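Local coordinates for carboxylic ester hydrolase (Aspergillus niger, PDB 7K4O), which hydrolyses ester bonds as a fungal tannin acyl hydrolase (tannase) and serine esterase, with 3,4,5-trihydroxybenzoic (gallic) acid bound in its pocket, at residues A[441-444]-A[445-448]; A[450-453]-A[454-458]; A[522-526]-A[527-531]. All coordinates share one frame; numbering follows the deposited sequence.

Contact 1: A[441-444]-A[445-448]; sequences NQDY and NSSA. With NAG (2-acetamido-2-deoxy-beta-D-glucopyranose), chain D.
Asn445 OD1 lies at the edge of the Tyr444 ring and in its plane, 3.9 Å from Tyr444 CD2, with the ring and amide planes 51° apart, so the two neighbours meet at a slant and do not stack. With CG anti to the backbone N (chi1 -174°), the Tyr444 ring leans out toward helix 425-438, where it touches Trp431 and its OH is hydrogen-bonded to Glu432. The amide of Asn445 carries sugar: ND2 is bonded covalently to C1 of the N-acetylglucosamine at 1.4 Å. The amide of Gln442 is used differently. Its NE2 donates to Ser446 OG at 2.7 Å, and the hydroxyl lies nearly in the amide plane; a Gln442 chain extended beyond CG spans the distance.

Asp443 is the N-cap of helix 444-452. Its OD1, met nearly along its own C-O axis, accepts from Ser446 N at 2.9 Å. Asp443 O then takes Ser447 N at 2.9 Å in a nearly straight bond (170° at the hydrogen), while Ala448 N donates to Tyr444 O. Ser447 OG, placed between its backbone N and carbonyl carbon, turns back to these two carbonyls, 2.8 Å from Asp443 O and 3.1 Å from Tyr444 O; which one receives its proton is not settled, and Arg435 NH1 also bonds to this oxygen. The chemistry implies a helix start whose first-turn N-H of Ser446 is satisfied by a carboxylate, a negative group that would probably interact favourably with the helix dipole, next to a glycan-bearing residue.

Contact 2: A[450-453]-A[454-458]; sequences ALNE and WYRLY
Leu451 O, on the C-terminal side of helix 444-452, accepts two backbone donors. Tyr455 N comes nearly in line with the carbonyl at 2.9 Å, whereas Trp454 N, at 3.0 Å, sits above the carbonyl plane, 42° out of it. The chain turns away after this pair, and residues 455-458 run on as strand.

Leu451 CD1 supplies the apolar side of the turn. It lies 3.2 Å above the Trp454 ring plane, offset toward the rim, and comes within 3.3 Å of Trp454 CZ2. Tyr455 CB lies over the same face, and Leu451 CD1 is 3.8 Å from Tyr455 CB. The indole is folded back over Leu451 because its CG stands between the backbone N and the carbonyl carbon (chi1 62°). His405 stacks on this ring, and Trp454 NE1 is hydrogen-bonded to Tyr439 OH.

This is the helix-to-strand passage of an alpha/beta-hydrolase-type sheet: strand 455-460 is one of its two edge strands within the chain and runs parallel to strand 410-416, with backbone bonds from Arg456 to Val411 and His413.

Arg456 reaches back to the backbone of Asn452. NH1 donates to Asn452 O at 2.9 Å, with the oxygen only 4° out of the guanidinium plane, although the donor stands above the carbonyl plane; a bend at chi3 brings the group round. NE and NH2 bond to Pro495 O and Thr496 O, so carbonyls on several sides fix its rotation. A water 2.7 Å from Asn452 OD1 also accepts from Leu457 N, while Asn452 ND2 bonds to Trp517 O. Glu453, extended beyond CG, ligates a zinc ion through OE1 together with Glu449.

Contact 3: A[522-526]-A[527-531]; sequences LWTNN and GTTME
Trp523 overlaps Met530 across the two strands: Met530 CB sits 3.6 Å from the centroid of the six-membered ring and only 4° off its normal, a CH-pi contact over the ring centre. Met530 CG continues over the same ring toward CE2, and SD, 4.4 Å from that centroid, makes an oblique Met-aromatic contact. Met530 CG stands anti to the backbone N (chi1 -163°), which carries the thioether along the indole. Lys258, one of the calcium-site residues, makes a cation-pi contact with Trp523.

Thr524, Thr529 and Glu531 share the face of the two-stranded sheet opposite Trp523 and Met530. Thr524 OG1 and Thr529 OG1 are 2.6 Å apart and hydrogen-bonded, with the proton's place unsettled; Glu531 OE1 is a weak, longer partner of Thr524 OG1. Asn525 ND2 donates to Thr529 OG1 at 3.2 Å. In the turn, Gly527 N gives its hydrogen to a water.

Thr524 O is gripped twice, by Thr528 N at 3.1 Å and Thr529 N at 3.2 Å, arriving from opposite faces of its plane. Asn525, Asn526 and Gly527 all have positive phi. Together with the antiparallel pairs Leu522-Glu531 and Thr524-Thr529, this double grip marks a beta hairpin with a classic beta bulge at its turn, Thr528 and Thr529 opposite Thr524.

In the fold
Contacts 1, 2 and 3 follow one another in series along the chain. Contact 1 lies at the start of helix 444-452 and contact 2 in its C-terminal part, where the chain passes to strand 455-460, the last strand of the nine-stranded mixed sheet; their centres are 13 Å apart. Contact 3 belongs to a separate two-stranded hairpin, 520-524 with 529-533, centred about 24 Å from contact 2 and 29 Å from contact 1 and touching neither. A glycan, a zinc ion and a calcium site lie at or near contacts 1, 2 and 3 respectively, placing three non-protein partners around this C-terminal part of the enzyme.

Contact 1: A[441-444]-A[445-448]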
ATOM      1  N   ASN A 441      12.087 -26.662   3.097  1.00 36.58           N
ATOM      2  CA  ASN A 441      12.071 -28.157   3.062  1.00 51.02           C
ATOM      3  C   ASN A 441      10.801 -28.687   3.734  1.00 47.86           C
ATOM      4  O   ASN A 441      10.825 -29.833   4.188  1.00 40.66           O
ATOM      5  CB  ASN A 441      13.369 -28.718   3.637  1.00 53.99           C
ATOM      6  CG  ASN A 441      14.562 -28.282   2.815  1.00 59.66           C
ATOM      7  OD1 ASN A 441      15.531 -27.765   3.373  1.00 64.88           O
ATOM      8  ND2 ASN A 441      14.493 -28.469   1.501  1.00 52.92           N
ATOM      9  N   GLN A 442       9.731 -27.895   3.737  1.00 43.43           N
ATOM     10  CA  GLN A 442       8.463 -28.245   4.388  1.00 39.37           C
ATOM     11  C   GLN A 442       7.352 -28.227   3.349  1.00 38.77           C
ATOM     12  O   GLN A 442       7.412 -27.451   2.374  1.00 38.96           O
ATOM     13  CB  GLN A 442       8.241 -27.262   5.534  1.00 41.25           C
ATOM     14  CG  GLN A 442       9.326 -27.367   6.589  1.00 42.92           C
ATOM     15  CD  GLN A 442       9.244 -26.241   7.592  1.00 42.89           C
ATOM     16  OE1 GLN A 442      10.211 -25.531   7.812  1.00 44.38           O
ATOM     17  NE2 GLN A 442       8.110 -26.113   8.260  1.00 46.83           N
ATOM     18  N   ASP A 443       6.305 -28.988   3.603  1.00 31.36           N
ATOM     19  CA  ASP A 443       5.100 -28.992   2.756  1.00 34.04           C
ATOM     20  C   ASP A 443       4.333 -27.686   2.966  1.00 32.48           C
ATOM     21  O   ASP A 443       4.678 -26.833   3.843  1.00 30.39           O
ATOM     22  CB  ASP A 443       4.258 -30.246   3.001  1.00 34.47           C
ATOM     23  CG  ASP A 443       3.584 -30.402   4.357  1.00 47.05           C
ATOM     24  OD1 ASP A 443       3.445 -29.406   5.105  1.00 36.74           O
ATOM     25  OD2 ASP A 443       3.179 -31.549   4.667  1.00 45.31           O
ATOM     26  N   TYR A 444       3.301 -27.518   2.184  1.00 29.36           N
ATOM     27  CA  TYR A 444       2.594 -26.227   2.136  1.00 29.37           C
ATOM     28  C   TYR A 444       2.048 -25.887   3.512  1.00 30.55           C
ATOM     29  O   TYR A 444       2.239 -24.743   4.042  1.00 27.55           O
ATOM     30  CB  TYR A 444       1.471 -26.219   1.118  1.00 29.96           C
ATOM     31  CG  TYR A 444       0.842 -24.867   0.953  1.00 27.53           C
ATOM     32  CD1 TYR A 444       1.427 -23.896   0.163  1.00 27.14           C
ATOM     33  CD2 TYR A 444      -0.305 -24.525   1.639  1.00 27.57           C
ATOM     34  CE1 TYR A 444       0.833 -22.676  -0.006  1.00 25.21           C
ATOM     35  CE2 TYR A 444      -0.895 -23.286   1.505  1.00 27.04           C
ATOM     36  CZ  TYR A 444      -0.311 -22.330   0.685  1.00 25.73           C
ATOM     37  OH  TYR A 444      -0.888 -21.089   0.556  1.00 27.93           O
ATOM     38  N   ASN A 445       1.336 -26.829   4.127  1.00 28.37           N
ATOM     39  CA  ASN A 445       0.677 -26.493   5.418  1.00 29.05           C
ATOM     40  C   ASN A 445       1.706 -26.236   6.507  1.00 25.71           C
ATOM     41  O   ASN A 445       1.463 -25.379   7.344  1.00 28.36           O
ATOM     42  CB  ASN A 445      -0.289 -27.603   5.857  1.00 30.98           C
ATOM     43  CG  ASN A 445      -1.670 -27.449   5.244  1.00 31.77           C
ATOM     44  OD1 ASN A 445      -1.971 -26.530   4.479  1.00 29.45           O
ATOM     45  ND2 ASN A 445      -2.561 -28.396   5.558  1.00 33.14           N
ATOM     46  N   SER A 446       2.788 -26.968   6.552  1.00 26.59           N
ATOM     47  CA  SER A 446       3.798 -26.823   7.620  1.00 29.51           C
ATOM     48  C   SER A 446       4.517 -25.469   7.457  1.00 30.09           C
ATOM     49  O   SER A 446       4.747 -24.765   8.449  1.00 26.19           O
ATOM     50  CB  SER A 446       4.750 -27.994   7.557  1.00 32.84           C
ATOM     51  OG  SER A 446       5.931 -27.749   8.275  1.00 43.54           O
ATOM     52  N   SER A 447       4.937 -25.157   6.251  1.00 26.98           N
ATOM     53  CA  SER A 447       5.617 -23.864   5.972  1.00 24.23           C
ATOM     54  C   SER A 447       4.648 -22.711   6.197  1.00 26.34           C
ATOM     55  O   SER A 447       5.101 -21.649   6.670  1.00 25.68           O
ATOM     56  CB  SER A 447       6.238 -23.861   4.581  1.00 26.52           C
ATOM     57  OG  SER A 447       5.241 -24.052   3.595  1.00 26.57           O
ATOM     58  N   ALA A 448       3.381 -22.836   5.837  1.00 23.60           N
ATOM     59  CA  ALA A 448       2.385 -21.777   6.040  1.00 24.85           C
ATOM     60  C   ALA A 448       2.226 -21.514   7.545  1.00 25.74           C
ATOM     61  O   ALA A 448       2.113 -20.362   7.972  1.00 23.49           O
ATOM     62  CB  ALA A 448       1.070 -22.117   5.395  1.00 26.41           C
TER
HETATM   63  C1  NAG D   1      -3.937 -28.301   5.226  0.90 32.62           C
HETATM   64  C2  NAG D   1      -4.605 -29.608   4.903  1.00 36.47           C
HETATM   65  C3  NAG D   1      -6.096 -29.375   4.777  1.00 38.83           C
HETATM   66  C4  NAG D   1      -6.601 -28.846   6.079  1.00 37.30           C
HETATM   67  C5  NAG D   1      -5.867 -27.522   6.396  0.75 30.98           C
HETATM   68  C6  NAG D   1      -6.309 -26.927   7.707  0.81 34.28           C
HETATM   69  C7  NAG D   1      -3.374 -31.235   3.617  1.00 44.28           C
HETATM   70  C8  NAG D   1      -2.759 -31.656   2.328  1.00 41.83           C
HETATM   71  N2  NAG D   1      -4.026 -30.087   3.675  0.76 35.14           N
HETATM   72  O3  NAG D   1      -6.748 -30.582   4.408  0.98 42.61           O
HETATM   73  O4  NAG D   1      -7.927 -28.447   5.833  0.80 40.25           O
HETATM   74  O5  NAG D   1      -4.481 -27.769   6.423  0.70 29.92           O
HETATM   75  O6  NAG D   1      -5.902 -25.557   7.804  0.78 34.83           O
HETATM   76  O7  NAG D   1      -3.305 -31.928   4.587  0.99 53.51           O

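Contact 2: A[450-453]-A[454-458]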
ATOM      1  N   ALA A 450       4.392 -22.065   9.906  1.00 24.16           N
ATOM      2  CA  ALA A 450       5.637 -21.466  10.435  1.00 24.51           C
ATOM      3  C   ALA A 450       5.648 -19.962  10.106  1.00 22.93           C
ATOM      4  O   ALA A 450       5.902 -19.124  11.022  1.00 22.29           O
ATOM      5  CB  ALA A 450       6.845 -22.165   9.894  1.00 25.04           C
ATOM      6  N   LEU A 451       5.293 -19.597   8.872  1.00 22.67           N
ATOM      7  CA  LEU A 451       5.292 -18.158   8.503  1.00 21.47           C
ATOM      8  C   LEU A 451       4.190 -17.390   9.260  1.00 22.51           C
ATOM      9  O   LEU A 451       4.403 -16.238   9.692  1.00 23.31           O
ATOM     10  CB  LEU A 451       5.095 -18.019   7.001  1.00 21.92           C
ATOM     11  CG  LEU A 451       5.193 -16.573   6.478  1.00 22.02           C
ATOM     12  CD1 LEU A 451       6.505 -15.911   6.867  1.00 22.98           C
ATOM     13  CD2 LEU A 451       5.058 -16.568   4.954  1.00 24.73           C
ATOM     14  N   ASN A 452       3.025 -18.011   9.426  1.00 22.12           N
ATOM     15  CA  ASN A 452       1.843 -17.427  10.095  1.00 23.14           C
ATOM     16  C   ASN A 452       2.084 -17.226  11.598  1.00 20.51           C
ATOM     17  O   ASN A 452       1.264 -16.522  12.222  1.00 23.53           O
ATOM     18  CB  ASN A 452       0.562 -18.231   9.803  1.00 24.08           C
ATOM     19  CG  ASN A 452      -0.082 -17.795   8.498  1.00 26.72           C
ATOM     20  OD1 ASN A 452       0.146 -16.669   8.037  1.00 26.09           O
ATOM     21  ND2 ASN A 452      -0.859 -18.687   7.853  1.00 24.97           N
ATOM     22  N   GLU A 453       3.170 -17.706  12.137  1.00 22.04           N
ATOM     23  CA  GLU A 453       3.539 -17.329  13.534  1.00 21.94           C
ATOM     24  C   GLU A 453       3.930 -15.837  13.592  1.00 23.32           C
ATOM     25  O   GLU A 453       3.898 -15.252  14.698  1.00 22.56           O
ATOM     26  CB  GLU A 453       4.739 -18.129  14.011  1.00 24.26           C
ATOM     27  CG  GLU A 453       4.492 -19.633  14.237  1.00 26.84           C
ATOM     28  CD  GLU A 453       5.734 -20.401  14.644  1.00 31.18           C
ATOM     29  OE1 GLU A 453       5.670 -21.636  14.732  1.00 30.89           O
ATOM     30  OE2 GLU A 453       6.801 -19.780  14.805  1.00 34.56           O
ATOM     31  N   TRP A 454       4.355 -15.211  12.499  1.00 21.58           N
ATOM     32  CA  TRP A 454       4.937 -13.848  12.585  1.00 20.22           C
ATOM     33  C   TRP A 454       4.584 -12.935  11.395  1.00 22.78           C
ATOM     34  O   TRP A 454       4.768 -11.732  11.502  1.00 22.33           O
ATOM     35  CB  TRP A 454       6.450 -13.922  12.837  1.00 21.43           C
ATOM     36  CG  TRP A 454       7.193 -14.606  11.739  1.00 20.94           C
ATOM     37  CD1 TRP A 454       7.363 -15.950  11.609  1.00 22.12           C
ATOM     38  CD2 TRP A 454       7.836 -13.993  10.594  1.00 21.15           C
ATOM     39  NE1 TRP A 454       8.115 -16.236  10.492  1.00 23.95           N
ATOM     40  CE2 TRP A 454       8.386 -15.057   9.832  1.00 23.23           C
ATOM     41  CE3 TRP A 454       8.030 -12.681  10.147  1.00 23.47           C
ATOM     42  CZ2 TRP A 454       9.114 -14.850   8.656  1.00 23.43           C
ATOM     43  CZ3 TRP A 454       8.688 -12.502   8.928  1.00 22.48           C
ATOM     44  CH2 TRP A 454       9.227 -13.559   8.232  1.00 22.10           C
ATOM     45  N   TYR A 455       4.090 -13.437  10.280  1.00 21.07           N
ATOM     46  CA  TYR A 455       3.746 -12.611   9.095  1.00 20.67           C
ATOM     47  C   TYR A 455       2.403 -13.122   8.573  1.00 21.60           C
ATOM     48  O   TYR A 455       2.344 -14.193   7.999  1.00 21.84           O
ATOM     49  CB  TYR A 455       4.837 -12.677   8.013  1.00 21.13           C
ATOM     50  CG  TYR A 455       4.478 -12.112   6.654  1.00 19.62           C
ATOM     51  CD1 TYR A 455       3.407 -11.231   6.473  1.00 19.64           C
ATOM     52  CD2 TYR A 455       5.250 -12.429   5.534  1.00 20.63           C
ATOM     53  CE1 TYR A 455       3.077 -10.739   5.200  1.00 20.07           C
ATOM     54  CE2 TYR A 455       4.950 -11.919   4.272  1.00 20.13           C
ATOM     55  CZ  TYR A 455       3.830 -11.116   4.099  1.00 20.88           C
ATOM     56  OH  TYR A 455       3.500 -10.652   2.864  1.00 21.29           O
ATOM     57  N   ARG A 456       1.354 -12.382   8.869  1.00 21.12           N
ATOM     58  CA  ARG A 456      -0.036 -12.734   8.560  1.00 22.64           C
ATOM     59  C   ARG A 456      -0.586 -11.753   7.544  1.00 22.34           C
ATOM     60  O   ARG A 456      -0.332 -10.551   7.617  1.00 23.00           O
ATOM     61  CB  ARG A 456      -0.865 -12.808   9.856  1.00 22.45           C
ATOM     62  CG  ARG A 456      -0.329 -13.849  10.821  1.00 22.88           C
ATOM     63  CD  ARG A 456      -1.023 -13.867  12.191  1.00 23.90           C
ATOM     64  NE  ARG A 456      -2.339 -14.438  12.030  1.00 24.56           N
ATOM     65  CZ  ARG A 456      -2.608 -15.742  11.961  1.00 27.76           C
ATOM     66  NH1 ARG A 456      -1.661 -16.656  12.085  1.00 27.41           N
ATOM     67  NH2 ARG A 456      -3.864 -16.122  11.817  1.00 28.24           N
ATOM     68  N   LEU A 457      -1.359 -12.306   6.609  1.00 22.63           N
ATOM     69  CA  LEU A 457      -1.905 -11.600   5.451  1.00 22.87           C
ATOM     70  C   LEU A 457      -3.427 -11.762   5.425  1.00 22.78           C
ATOM     71  O   LEU A 457      -3.925 -12.911   5.580  1.00 24.84           O
ATOM     72  CB  LEU A 457      -1.276 -12.202   4.186  1.00 22.12           C
ATOM     73  CG  LEU A 457      -1.895 -11.757   2.870  1.00 22.93           C
ATOM     74  CD1 LEU A 457      -1.730 -10.256   2.619  1.00 24.63           C
ATOM     75  CD2 LEU A 457      -1.276 -12.574   1.743  1.00 24.88           C
ATOM     76  N   TYR A 458      -4.119 -10.677   5.183  1.00 23.43           N
ATOM     77  CA  TYR A 458      -5.595 -10.635   5.233  1.00 24.51           C
ATOM     78  C   TYR A 458      -6.119  -9.867   4.028  1.00 24.25           C
ATOM     79  O   TYR A 458      -5.706  -8.724   3.811  1.00 24.81           O
ATOM     80  CB  TYR A 458      -6.086  -9.989   6.537  1.00 24.49           C
ATOM     81  CG  TYR A 458      -5.500 -10.548   7.802  1.00 24.83           C
ATOM     82  CD1 TYR A 458      -4.289 -10.063   8.261  1.00 24.88           C
ATOM     83  CD2 TYR A 458      -6.158 -11.498   8.578  1.00 26.84           C
ATOM     84  CE1 TYR A 458      -3.715 -10.514   9.432  1.00 24.76           C
ATOM     85  CE2 TYR A 458      -5.587 -11.952   9.758  1.00 27.25           C
ATOM     86  CZ  TYR A 458      -4.373 -11.456  10.197  1.00 28.34           C
ATOM     87  OH  TYR A 458      -3.751 -11.888  11.359  1.00 29.47           O
TER
HETATM   88  O   HOH W   1      -1.726 -15.111   6.942  1.00 25.45           O

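Contact 3: A[522-526]-A[527-531]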
ATOM      1  N   LEU A 522     -16.131 -18.007   4.634  1.00 33.18           N
ATOM      2  CA  LEU A 522     -17.393 -18.621   4.137  1.00 33.55           C
ATOM      3  C   LEU A 522     -18.423 -18.484   5.249  1.00 33.67           C
ATOM      4  O   LEU A 522     -18.122 -18.882   6.402  1.00 36.20           O
ATOM      5  CB  LEU A 522     -17.109 -20.075   3.786  1.00 35.73           C
ATOM      6  CG  LEU A 522     -18.285 -20.810   3.134  1.00 39.92           C
ATOM      7  CD1 LEU A 522     -18.625 -20.135   1.822  1.00 40.71           C
ATOM      8  CD2 LEU A 522     -17.949 -22.291   2.945  1.00 40.97           C
ATOM      9  N   TRP A 523     -19.538 -17.842   4.943  1.00 33.63           N
ATOM     10  CA  TRP A 523     -20.637 -17.696   5.932  1.00 36.88           C
ATOM     11  C   TRP A 523     -21.602 -18.880   5.797  1.00 38.20           C
ATOM     12  O   TRP A 523     -21.879 -19.323   4.660  1.00 41.52           O
ATOM     13  CB  TRP A 523     -21.364 -16.372   5.789  1.00 36.44           C
ATOM     14  CG  TRP A 523     -20.494 -15.156   5.979  1.00 41.38           C
ATOM     15  CD1 TRP A 523     -19.593 -14.639   5.085  1.00 38.97           C
ATOM     16  CD2 TRP A 523     -20.517 -14.226   7.080  1.00 41.37           C
ATOM     17  NE1 TRP A 523     -19.041 -13.482   5.565  1.00 45.69           N
ATOM     18  CE2 TRP A 523     -19.575 -13.212   6.793  1.00 44.26           C
ATOM     19  CE3 TRP A 523     -21.202 -14.174   8.293  1.00 50.16           C
ATOM     20  CZ2 TRP A 523     -19.317 -12.157   7.675  1.00 52.98           C
ATOM     21  CZ3 TRP A 523     -20.955 -13.128   9.164  1.00 56.93           C
ATOM     22  CH2 TRP A 523     -20.012 -12.133   8.871  1.00 52.57           C
ATOM     23  N   THR A 524     -22.085 -19.341   6.945  1.00 45.96           N
ATOM     24  CA  THR A 524     -23.096 -20.425   7.080  1.00 48.96           C
ATOM     25  C   THR A 524     -24.319 -19.876   7.816  1.00 50.27           C
ATOM     26  O   THR A 524     -24.283 -18.725   8.339  1.00 42.93           O
ATOM     27  CB  THR A 524     -22.469 -21.628   7.786  1.00 51.45           C
ATOM     28  OG1 THR A 524     -21.915 -21.176   9.021  1.00 51.64           O
ATOM     29  CG2 THR A 524     -21.390 -22.298   6.963  1.00 55.22           C
ATOM     30  N   ASN A 525     -25.388 -20.672   7.880  1.00 53.89           N
ATOM     31  CA  ASN A 525     -26.558 -20.357   8.740  1.00 47.96           C
ATOM     32  C   ASN A 525     -27.178 -19.050   8.261  1.00 47.20           C
ATOM     33  O   ASN A 525     -27.304 -18.090   9.068  1.00 48.96           O
ATOM     34  CB  ASN A 525     -26.186 -20.310  10.226  1.00 55.62           C
ATOM     35  CG  ASN A 525     -25.738 -21.669  10.735  1.00 63.05           C
ATOM     36  OD1 ASN A 525     -26.359 -22.690  10.459  1.00 75.91           O
ATOM     37  ND2 ASN A 525     -24.625 -21.718  11.438  1.00 60.92           N
ATOM     38  N   ASN A 526     -27.553 -19.006   6.982  1.00 47.52           N
ATOM     39  CA  ASN A 526     -28.229 -17.819   6.406  1.00 52.71           C
ATOM     40  C   ASN A 526     -27.400 -16.564   6.705  1.00 52.79           C
ATOM     41  O   ASN A 526     -27.972 -15.558   7.192  1.00 56.39           O
ATOM     42  CB  ASN A 526     -29.663 -17.653   6.939  1.00 63.75           C
ATOM     43  CG  ASN A 526     -30.480 -16.677   6.103  1.00 68.05           C
ATOM     44  OD1 ASN A 526     -30.413 -16.705   4.872  1.00 66.80           O
ATOM     45  ND2 ASN A 526     -31.235 -15.792   6.743  1.00 65.76           N
ATOM     46  N   GLY A 527     -26.084 -16.614   6.439  1.00 52.70           N
ATOM     47  CA  GLY A 527     -25.233 -15.414   6.463  1.00 48.07           C
ATOM     48  C   GLY A 527     -24.966 -14.904   7.856  1.00 45.49           C
ATOM     49  O   GLY A 527     -24.603 -13.713   7.987  1.00 48.21           O
ATOM     50  N   THR A 528     -25.086 -15.755   8.868  1.00 44.30           N
ATOM     51  CA  THR A 528     -25.028 -15.276  10.270  1.00 51.67           C
ATOM     52  C   THR A 528     -23.705 -15.678  10.925  1.00 44.69           C
ATOM     53  O   THR A 528     -23.275 -14.940  11.823  1.00 50.50           O
ATOM     54  CB  THR A 528     -26.228 -15.777  11.093  1.00 48.99           C
ATOM     55  OG1 THR A 528     -26.236 -17.203  11.096  1.00 48.01           O
ATOM     56  CG2 THR A 528     -27.531 -15.258  10.535  1.00 60.59           C
ATOM     57  N   THR A 529     -23.089 -16.792  10.535  1.00 44.91           N
ATOM     58  CA  THR A 529     -21.841 -17.236  11.203  1.00 45.62           C
ATOM     59  C   THR A 529     -20.723 -17.368  10.174  1.00 41.86           C
ATOM     60  O   THR A 529     -20.919 -18.034   9.143  1.00 41.97           O
ATOM     61  CB  THR A 529     -22.072 -18.519  11.993  1.00 53.53           C
ATOM     62  OG1 THR A 529     -22.364 -19.546  11.050  1.00 57.56           O
ATOM     63  CG2 THR A 529     -23.195 -18.340  12.995  1.00 52.05           C
ATOM     64  N   MET A 530     -19.598 -16.727  10.449  1.00 42.42           N
ATOM     65  CA  MET A 530     -18.445 -16.732   9.512  1.00 35.54           C
ATOM     66  C   MET A 530     -17.432 -17.794   9.934  1.00 36.95           C
ATOM     67  O   MET A 530     -17.111 -17.915  11.115  1.00 37.27           O
ATOM     68  CB  MET A 530     -17.810 -15.344   9.454  1.00 37.02           C
ATOM     69  CG  MET A 530     -16.939 -15.217   8.230  1.00 37.37           C
ATOM     70  SD  MET A 530     -15.873 -13.795   8.264  1.00 36.66           S
ATOM     71  CE  MET A 530     -14.497 -14.495   9.171  1.00 37.82           C
ATOM     72  N   GLU A 531     -16.986 -18.591   8.981  1.00 31.57           N
ATOM     73  CA  GLU A 531     -15.893 -19.548   9.177  1.00 35.81           C
ATOM     74  C   GLU A 531     -14.735 -19.159   8.242  1.00 32.84           C
ATOM     75  O   GLU A 531     -14.966 -18.449   7.241  1.00 31.85           O
ATOM     76  CB  GLU A 531     -16.370 -20.947   8.840  1.00 43.88           C
ATOM     77  CG  GLU A 531     -17.663 -21.286   9.562  1.00 64.53           C
ATOM     78  CD  GLU A 531     -18.214 -22.662   9.246  1.00 75.95           C
ATOM     79  OE1 GLU A 531     -19.272 -23.006   9.819  1.00 92.80           O
ATOM     80  OE2 GLU A 531     -17.604 -23.375   8.400  1.00 82.93           O
TER
HETATM   81  O   HOH W   2     -25.137 -18.682   4.783  1.00 46.51           O